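Local atomic coordinates of crustacyanin-C1 subunit (PDB entry 1I4U), a protein that binds the carotenoid astaxanthin, giving the lobster carapace its blue colour, and assembles with other crustacyanin subunits into larger complexes. Residues A[109-112]-A[113-116]. Sequence-based numbering, arbitrary orientation.
Sequences ETDY and SNYA
Asp111 and the two residues Asn114 and Tyr115 illustrate how one carboxylate can organise a tight turn between strands. Asp111 OD1 accepts from Asn114 N at 2.8 Å and from Tyr115 N at 3.0 Å, the second nearly straight (167°); the two donors come from opposite faces of the carboxylate plane. Asp111 OD2 takes the amide ND2 of Asn114 at 2.8 Å, on its syn side but well out of plane. With chi1 at 73°, CG of Asp111 sits between its own N and carbonyl carbon, which turns the carboxylate back over the turn. Replacing Asp111 by alanine would take away the oxygen both backbone N-H groups share and the separate one that holds the Asn114 amide, and is likely to leave the turn less firmly fixed.

Two hydroxyls make further bonds across the hairpin. Thr110 OG1 accepts from Tyr112 N at 3.0 Å, which makes an ST turn, and donates to Tyr115 O at 2.7 Å; Asp111 N adds a weak bond to the same carbonyl. Farther out, the Tyr115 OH donates to the anti lone pair of Glu109 OE2 at 2.6 Å, the extended glutamate chain bringing its carboxylate to the ring edge.

Packing completes the contact. The Asp111 side chain crosses that of Tyr115 at about a right angle, carboxylate and ring planes 45° apart; Tyr115 also touches Lys149 and Cys150 of helix 144-156. On the other face, Thr110 and Ala116 form an antiparallel non-hydrogen-bonded pair, their side chains meeting Trp35. The whole is a beta hairpin joining neighbouring strands 102-110 and 115-123 of the antiparallel lipocalin barrel.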
ATOM      1  N   GLU A 109       4.390  12.384  16.763  1.00 14.82           N
ATOM      2  CA  GLU A 109       4.725  12.778  18.129  1.00 15.62           C
ATOM      3  C   GLU A 109       4.473  11.557  19.026  1.00 13.26           C
ATOM      4  O   GLU A 109       3.479  10.851  18.874  1.00 13.81           O
ATOM      5  CB  GLU A 109       3.897  13.953  18.626  1.00 18.59           C
ATOM      6  CG  GLU A 109       4.340  14.512  19.982  1.00 17.21           C
ATOM      7  CD  GLU A 109       3.551  15.743  20.404  1.00 17.43           C
ATOM      8  OE1 GLU A 109       3.387  16.655  19.587  1.00 19.58           O
ATOM      9  OE2 GLU A 109       3.066  15.781  21.560  1.00 21.18           O
ATOM     10  N   THR A 110       5.391  11.346  19.965  1.00 14.07           N
ATOM     11  CA  THR A 110       5.187  10.345  20.994  1.00 13.76           C
ATOM     12  C   THR A 110       6.009  10.710  22.240  1.00 14.09           C
ATOM     13  O   THR A 110       7.069  11.320  22.105  1.00 16.30           O
ATOM     14  CB  THR A 110       5.544   8.940  20.528  1.00 13.54           C
ATOM     15  OG1 THR A 110       5.243   7.967  21.549  1.00 13.62           O
ATOM     16  CG2 THR A 110       7.025   8.807  20.233  1.00 14.85           C
ATOM     17  N   ASP A 111       5.517  10.309  23.386  1.00 14.30           N
ATOM     18  CA  ASP A 111       6.315  10.352  24.620  1.00 14.61           C
ATOM     19  C   ASP A 111       6.724   8.951  25.044  1.00 14.53           C
ATOM     20  O   ASP A 111       7.277   8.844  26.154  1.00 15.43           O
ATOM     21  CB  ASP A 111       5.604  11.102  25.744  1.00 14.91           C
ATOM     22  CG  ASP A 111       4.451  10.336  26.352  1.00 13.94           C
ATOM     23  OD1 ASP A 111       4.065   9.310  25.768  1.00 13.86           O
ATOM     24  OD2 ASP A 111       3.949  10.800  27.406  1.00 18.63           O
ATOM     25  N   TYR A 112       6.442   7.910  24.275  1.00 13.13           N
ATOM     26  CA  TYR A 112       6.774   6.519  24.479  1.00 13.41           C
ATOM     27  C   TYR A 112       6.019   5.853  25.638  1.00 12.01           C
ATOM     28  O   TYR A 112       5.707   4.672  25.497  1.00 13.14           O
ATOM     29  CB  TYR A 112       8.281   6.229  24.689  1.00 15.20           C
ATOM     30  CG  TYR A 112       9.023   6.690  23.448  1.00 16.89           C
ATOM     31  CD1 TYR A 112       9.054   5.881  22.342  1.00 20.70           C
ATOM     32  CD2 TYR A 112       9.640   7.910  23.390  1.00 18.41           C
ATOM     33  CE1 TYR A 112       9.707   6.284  21.208  1.00 23.72           C
ATOM     34  CE2 TYR A 112      10.308   8.344  22.238  1.00 20.04           C
ATOM     35  CZ  TYR A 112      10.337   7.510  21.135  1.00 19.56           C
ATOM     36  OH  TYR A 112      10.975   7.850  19.951  1.00 22.11           O
ATOM     37  N   SER A 113       5.785   6.564  26.720  1.00 13.10           N
ATOM     38  CA  SER A 113       5.148   5.988  27.902  1.00 12.42           C
ATOM     39  C   SER A 113       3.664   6.248  28.012  1.00 11.51           C
ATOM     40  O   SER A 113       3.043   5.563  28.861  1.00 10.95           O
ATOM     41  CB  SER A 113       5.871   6.481  29.142  1.00 15.14           C
ATOM     42  OG  SER A 113       5.840   7.825  29.226  1.00 20.36           O
ATOM     43  N   ASN A 114       3.054   7.161  27.260  1.00 11.27           N
ATOM     44  CA  ASN A 114       1.629   7.417  27.377  1.00 10.97           C
ATOM     45  C   ASN A 114       0.921   7.357  26.024  1.00 11.59           C
ATOM     46  O   ASN A 114      -0.137   6.729  25.904  1.00 11.89           O
ATOM     47  CB  ASN A 114       1.358   8.776  28.014  1.00 10.99           C
ATOM     48  CG  ASN A 114       1.889   8.790  29.432  1.00 11.13           C
ATOM     49  OD1 ASN A 114       1.197   8.285  30.334  1.00 12.01           O
ATOM     50  ND2 ASN A 114       3.075   9.291  29.606  1.00 14.34           N
ATOM     51  N   TYR A 115       1.473   8.057  25.015  1.00 11.30           N
ATOM     52  CA  TYR A 115       0.738   8.234  23.771  1.00 11.71           C
ATOM     53  C   TYR A 115       1.646   8.212  22.574  1.00 11.74           C
ATOM     54  O   TYR A 115       2.826   8.509  22.685  1.00 12.81           O
ATOM     55  CB  TYR A 115      -0.028   9.591  23.853  1.00 12.25           C
ATOM     56  CG  TYR A 115       0.861  10.783  23.718  1.00 14.41           C
ATOM     57  CD1 TYR A 115       1.560  11.263  24.822  1.00 15.11           C
ATOM     58  CD2 TYR A 115       1.046  11.421  22.499  1.00 17.05           C
ATOM     59  CE1 TYR A 115       2.385  12.353  24.725  1.00 15.02           C
ATOM     60  CE2 TYR A 115       1.880  12.504  22.403  1.00 17.18           C
ATOM     61  CZ  TYR A 115       2.547  12.963  23.507  1.00 16.11           C
ATOM     62  OH  TYR A 115       3.410  14.049  23.466  1.00 20.46           O
ATOM     63  N   ALA A 116       1.012   8.022  21.409  1.00 12.19           N
ATOM     64  CA  ALA A 116       1.634   8.216  20.123  1.00 12.09           C
ATOM     65  C   ALA A 116       0.586   8.722  19.125  1.00 12.19           C
ATOM     66  O   ALA A 116      -0.593   8.330  19.171  1.00 13.63           O
ATOM     67  CB  ALA A 116       2.300   6.969  19.586  1.00 13.89           C
TER